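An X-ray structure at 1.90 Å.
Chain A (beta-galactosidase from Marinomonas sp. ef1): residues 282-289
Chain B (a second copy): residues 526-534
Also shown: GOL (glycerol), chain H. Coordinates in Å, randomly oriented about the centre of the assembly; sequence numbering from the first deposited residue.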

ATOM      1  N   GLU A 282      18.111   4.900   4.364  1.00 16.27           N
ATOM      2  CA  GLU A 282      19.423   5.198   4.978  1.00 15.74           C
ATOM      3  C   GLU A 282      19.351   6.256   6.088  1.00 15.52           C
ATOM      4  O   GLU A 282      19.973   6.100   7.153  1.00 14.82           O
ATOM      5  N   LYS A 283      18.598   7.323   5.835  1.00 15.49           N
ATOM      6  CA  LYS A 283      18.421   8.400   6.817  1.00 15.89           C
ATOM      7  C   LYS A 283      17.777   7.891   8.098  1.00 16.13           C
ATOM      8  O   LYS A 283      18.129   8.353   9.189  1.00 16.67           O
ATOM      9  N   HIS A 284      16.852   6.939   7.960  1.00 16.48           N
ATOM     10  CA  HIS A 284      16.180   6.320   9.098  1.00 16.37           C
ATOM     11  C   HIS A 284      17.071   5.278   9.779  1.00 16.44           C
ATOM     12  O   HIS A 284      17.275   5.333  10.991  1.00 16.95           O
ATOM     13  N   THR A 285      17.608   4.343   9.003  1.00 15.86           N
ATOM     14  CA  THR A 285      18.429   3.244   9.543  1.00 16.02           C
ATOM     15  C   THR A 285      19.649   3.723  10.306  1.00 15.82           C
ATOM     16  O   THR A 285      19.964   3.198  11.369  1.00 16.10           O
ATOM     17  N   TYR A 286      20.333   4.725   9.764  1.00 15.38           N
ATOM     18  CA  TYR A 286      21.618   5.166  10.302  1.00 15.28           C
ATOM     19  C   TYR A 286      21.555   6.530  11.029  1.00 15.00           C
ATOM     20  O   TYR A 286      22.596   7.162  11.265  1.00 15.35           O
ATOM     21  N   LEU A 287      20.343   6.964  11.399  1.00 14.64           N
ATOM     22  CA  LEU A 287      20.102   8.255  12.065  1.00 14.59           C
ATOM     23  C   LEU A 287      21.186   8.677  13.060  1.00 14.55           C
ATOM     24  O   LEU A 287      21.618   9.817  13.038  1.00 14.35           O
ATOM     25  N   ARG A 288      21.590   7.757  13.937  1.00 14.58           N
ATOM     26  CA  ARG A 288      22.459   8.078  15.074  1.00 14.66           C
ATOM     27  C   ARG A 288      23.934   7.707  14.902  1.00 14.71           C
ATOM     28  O   ARG A 288      24.726   7.921  15.838  1.00 14.88           O
ATOM     29  N   VAL A 289      24.308   7.163  13.735  1.00 14.56           N
ATOM     30  CA  VAL A 289      25.718   6.843  13.427  1.00 14.62           C
ATOM     31  C   VAL A 289      26.271   7.381  12.099  1.00 14.73           C
ATOM     32  O   VAL A 289      27.495   7.384  11.894  1.00 14.86           O
TER
ATOM     33  N   VAL B 526      19.920  18.065  23.893  1.00 15.23           N
ATOM     34  CA  VAL B 526      18.692  17.868  23.120  1.00 14.93           C
ATOM     35  C   VAL B 526      18.911  16.906  21.945  1.00 14.64           C
ATOM     36  O   VAL B 526      19.860  17.053  21.185  1.00 14.84           O
ATOM     37  N   ASP B 527      17.996  15.950  21.809  1.00 14.28           N
ATOM     38  CA  ASP B 527      17.870  15.066  20.658  1.00 14.16           C
ATOM     39  C   ASP B 527      16.766  15.687  19.778  1.00 14.39           C
ATOM     40  O   ASP B 527      15.576  15.613  20.118  1.00 14.32           O
ATOM     41  N   ALA B 528      17.175  16.349  18.692  1.00 14.09           N
ATOM     42  CA  ALA B 528      16.263  17.085  17.824  1.00 14.66           C
ATOM     43  C   ALA B 528      15.987  16.232  16.591  1.00 15.09           C
ATOM     44  O   ALA B 528      16.906  15.920  15.827  1.00 15.26           O
ATOM     45  N   LEU B 529      14.719  15.849  16.414  1.00 15.54           N
ATOM     46  CA  LEU B 529      14.356  14.695  15.583  1.00 15.74           C
ATOM     47  C   LEU B 529      13.566  15.003  14.306  1.00 16.08           C
ATOM     48  O   LEU B 529      12.729  15.917  14.286  1.00 15.62           O
ATOM     49  N   PRO B 530      13.800  14.202  13.239  1.00 16.32           N
ATOM     50  CA  PRO B 530      12.944  14.261  12.072  1.00 16.56           C
ATOM     51  C   PRO B 530      11.643  13.509  12.343  1.00 17.06           C
ATOM     52  O   PRO B 530      11.552  12.736  13.316  1.00 16.35           O
ATOM     53  N   GLU B 531      10.661  13.712  11.467  1.00 17.93           N
ATOM     54  CA  GLU B 531       9.334  13.087  11.598  1.00 19.01           C
ATOM     55  C   GLU B 531       9.393  11.551  11.619  1.00 18.62           C
ATOM     56  O   GLU B 531       8.580  10.900  12.290  1.00 19.17           O
ATOM     57  N   HIS B 532      10.367  10.978  10.916  1.00 18.41           N
ATOM     58  CA  HIS B 532      10.471   9.520  10.764  1.00 17.94           C
ATOM     59  C   HIS B 532      10.928   8.705  11.980  1.00 17.13           C
ATOM     60  O   HIS B 532      10.839   7.479  11.957  1.00 16.58           O
ATOM     61  N   THR B 533      11.409   9.370  13.030  1.00 16.23           N
ATOM     62  CA  THR B 533      11.871   8.698  14.241  1.00 16.16           C
ATOM     63  C   THR B 533      11.143   9.281  15.456  1.00 16.01           C
ATOM     64  O   THR B 533      11.389  10.417  15.851  1.00 15.73           O
ATOM     65  N   GLN B 534      10.243   8.478  16.026  1.00 15.84           N
ATOM     66  CA  GLN B 534       9.340   8.863  17.100  1.00 16.10           C
ATOM     67  C   GLN B 534       9.462   7.862  18.260  1.00 15.78           C
ATOM     68  O   GLN B 534       8.748   6.853  18.299  1.00 16.43           O
TER

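Contact between the end of a helix and the loop that follows it in chain A and a strand with its following turn in chain B buries 361 Å², both sides summed. The charged contact is made by Arg288(A), chi1 m and then extended (chi2 and chi3 t), which starts sideways but brings its guanidinium to Asp527(B), whose CA-to-CB bond points toward chain A (chi1 t). OD1 of Asp527(B) lies at the guanidinium edge, and two hydrogen bonds form within a salt bridge: Arg288(A) NH1 to Asp527(B) OD1, 2.8 Å and nearly linear, and Arg288(A) NH2 to Asp527(B) OD2, 2.9 Å and more bent. In the apolar contact Leu287(A), buried and pointing toward chain B (chi1 t, chi2 p), sets its CD2 4.2 Å from CD2 of Leu529(B) (m, t) and its CD1 4.1 Å from CG of Pro530(B), which points toward chain A. CD2 of Leu287(A) also lies 3.5 Å from OG1 of Thr533(B). The rings of His284(A) (chi1 t), which starts sideways but whose end comes nearer, and His532(B) (chi1 p), which points toward chain A, meet obliquely, planes at 71°, with CD2 of His284(A) 3.1 Å from ND1 of His532(B). Among polar partners, ND1 of His532(B) is hydrogen-bonded to OG1 of Thr533(B) (chi1 m, also pointing toward chain A), 2.9 Å. Water 1 bridges the chains, its O donating to His284(A) O (2.8 Å) and hydrogen-bonding Thr533(B) OG1 (2.8 Å). Glycerol makes a second bridge: its O3 hydrogen-bonds His284(A) NE2 at the ring edge (3.1 Å), and its O2 donates weakly to His532(B) O (3.3 Å).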

ATOM      1  CB  GLU A 282      20.433   5.629   3.917  1.00 15.65           C
ATOM      2  CG  GLU A 282      20.880   4.477   3.016  1.00 15.63           C
ATOM      3  CD  GLU A 282      21.701   4.913   1.806  1.00 15.58           C
ATOM      4  OE1 GLU A 282      21.530   6.039   1.296  1.00 15.29           O
ATOM      5  OE2 GLU A 282      22.511   4.102   1.328  1.00 15.66           O
ATOM      6  CB  LYS A 283      17.591   9.556   6.236  1.00 16.10           C
ATOM      7  CG  LYS A 283      18.327  10.338   5.155  1.00 16.37           C
ATOM      8  CD  LYS A 283      17.417  11.335   4.447  1.00 16.55           C
ATOM      9  CE  LYS A 283      18.109  11.993   3.262  1.00 16.63           C
ATOM     10  NZ  LYS A 283      19.139  12.991   3.670  1.00 16.53           N
ATOM     11  CB  HIS A 284      14.841   5.703   8.679  1.00 16.55           C
ATOM     12  CG  HIS A 284      14.033   5.212   9.838  1.00 16.96           C
ATOM     13  ND1 HIS A 284      13.985   3.882  10.197  1.00 17.42           N
ATOM     14  CD2 HIS A 284      13.288   5.876  10.752  1.00 16.87           C
ATOM     15  CE1 HIS A 284      13.230   3.746  11.274  1.00 17.25           C
ATOM     16  NE2 HIS A 284      12.789   4.939  11.628  1.00 18.07           N
ATOM     17  CB  THR A 285      18.882   2.306   8.397  1.00 16.59           C
ATOM     18  OG1 THR A 285      17.723   1.711   7.810  1.00 17.54           O
ATOM     19  CG2 THR A 285      19.849   1.198   8.874  1.00 16.74           C
ATOM     20  CB  TYR A 286      22.628   5.198   9.153  1.00 15.15           C
ATOM     21  CG  TYR A 286      22.910   3.841   8.540  1.00 15.25           C
ATOM     22  CD1 TYR A 286      23.534   2.834   9.284  1.00 15.36           C
ATOM     23  CD2 TYR A 286      22.561   3.558   7.212  1.00 15.62           C
ATOM     24  CE1 TYR A 286      23.804   1.587   8.730  1.00 15.16           C
ATOM     25  CE2 TYR A 286      22.836   2.315   6.647  1.00 15.36           C
ATOM     26  CZ  TYR A 286      23.459   1.333   7.410  1.00 15.39           C
ATOM     27  OH  TYR A 286      23.736   0.101   6.865  1.00 15.40           O
ATOM     28  CB  LEU A 287      18.768   8.206  12.829  1.00 14.72           C
ATOM     29  CG  LEU A 287      18.344   9.447  13.619  1.00 14.74           C
ATOM     30  CD1 LEU A 287      18.010  10.590  12.677  1.00 15.08           C
ATOM     31  CD2 LEU A 287      17.153   9.137  14.506  1.00 14.84           C
ATOM     32  CB  ARG A 288      21.903   7.434  16.347  1.00 14.55           C
ATOM     33  CG  ARG A 288      20.473   7.846  16.676  1.00 14.82           C
ATOM     34  CD  ARG A 288      20.114   7.485  18.113  1.00 15.09           C
ATOM     35  NE  ARG A 288      18.726   7.799  18.422  1.00 15.33           N
ATOM     36  CZ  ARG A 288      18.248   9.022  18.667  1.00 15.19           C
ATOM     37  NH1 ARG A 288      19.047  10.085  18.644  1.00 15.28           N
ATOM     38  NH2 ARG A 288      16.953   9.180  18.931  1.00 15.17           N
ATOM     39  CB  VAL A 289      25.969   5.316  13.485  1.00 14.85           C
ATOM     40  CG1 VAL A 289      25.722   4.799  14.899  1.00 15.10           C
ATOM     41  CG2 VAL A 289      25.107   4.560  12.475  1.00 14.88           C
TER
ATOM     42  CB  VAL B 526      18.182  19.208  22.538  1.00 15.34           C
ATOM     43  CG1 VAL B 526      16.920  19.005  21.703  1.00 15.41           C
ATOM     44  CG2 VAL B 526      17.900  20.219  23.647  1.00 15.28           C
ATOM     45  CB  ASP B 527      17.508  13.658  21.169  1.00 14.26           C
ATOM     46  CG  ASP B 527      17.332  12.622  20.070  1.00 14.12           C
ATOM     47  OD1 ASP B 527      18.003  12.700  19.028  1.00 15.25           O
ATOM     48  OD2 ASP B 527      16.529  11.682  20.264  1.00 14.15           O
ATOM     49  CB  ALA B 528      16.858  18.433  17.454  1.00 14.60           C
ATOM     50  CB  LEU B 529      13.543  13.703  16.428  1.00 15.96           C
ATOM     51  CG  LEU B 529      14.292  12.956  17.534  1.00 16.02           C
ATOM     52  CD1 LEU B 529      13.306  12.254  18.460  1.00 16.20           C
ATOM     53  CD2 LEU B 529      15.305  11.965  16.972  1.00 16.04           C
ATOM     54  CB  PRO B 530      13.772  13.544  11.001  1.00 16.14           C
ATOM     55  CG  PRO B 530      14.552  12.522  11.766  1.00 16.42           C
ATOM     56  CD  PRO B 530      14.823  13.139  13.111  1.00 16.48           C
ATOM     57  CB  GLU B 531       8.427  13.566  10.451  1.00 20.83           C
ATOM     58  CG  GLU B 531       6.952  13.177  10.564  1.00 22.48           C
ATOM     59  CD  GLU B 531       6.204  13.892  11.684  1.00 23.52           C
ATOM     60  OE1 GLU B 531       6.618  14.974  12.134  1.00 24.93           O
ATOM     61  OE2 GLU B 531       5.172  13.365  12.116  1.00 27.10           O
ATOM     62  CB  HIS B 532      11.326   9.148   9.530  1.00 18.75           C
ATOM     63  CG  HIS B 532      12.768   9.578   9.598  1.00 19.20           C
ATOM     64  ND1 HIS B 532      13.695   8.974  10.424  1.00 18.73           N
ATOM     65  CD2 HIS B 532      13.453  10.509   8.883  1.00 19.08           C
ATOM     66  CE1 HIS B 532      14.878   9.538  10.237  1.00 19.49           C
ATOM     67  NE2 HIS B 532      14.761  10.465   9.301  1.00 18.87           N
ATOM     68  CB  THR B 533      13.408   8.785  14.379  1.00 15.86           C
ATOM     69  OG1 THR B 533      14.009   8.176  13.229  1.00 15.98           O
ATOM     70  CG2 THR B 533      13.908   8.068  15.633  1.00 15.82           C
ATOM     71  CB  GLN B 534       7.911   8.932  16.557  1.00 16.19           C
ATOM     72  CG  GLN B 534       7.755   9.996  15.482  1.00 16.60           C
ATOM     73  CD  GLN B 534       6.320  10.238  15.029  1.00 17.55           C
ATOM     74  OE1 GLN B 534       5.359   9.790  15.662  1.00 18.24           O
ATOM     75  NE2 GLN B 534       6.173  10.963  13.914  1.00 17.16           N
TER
HETATM   76  C1  GOL H 707       7.841   4.609  15.400  1.00 49.52           C
HETATM   77  O1  GOL H 707       8.302   3.429  16.071  1.00 50.18           O
HETATM   78  C2  GOL H 707       8.830   5.082  14.328  1.00 49.43           C
HETATM   79  O2  GOL H 707       8.313   6.312  13.792  1.00 46.31           O
HETATM   80  C3  GOL H 707      10.254   5.310  14.858  1.00 47.24           C
HETATM   81  O3  GOL H 707      11.262   4.487  14.273  1.00 49.09           O
HETATM   82  O   HOH W   1      15.745   5.935  13.271  1.00 17.76           O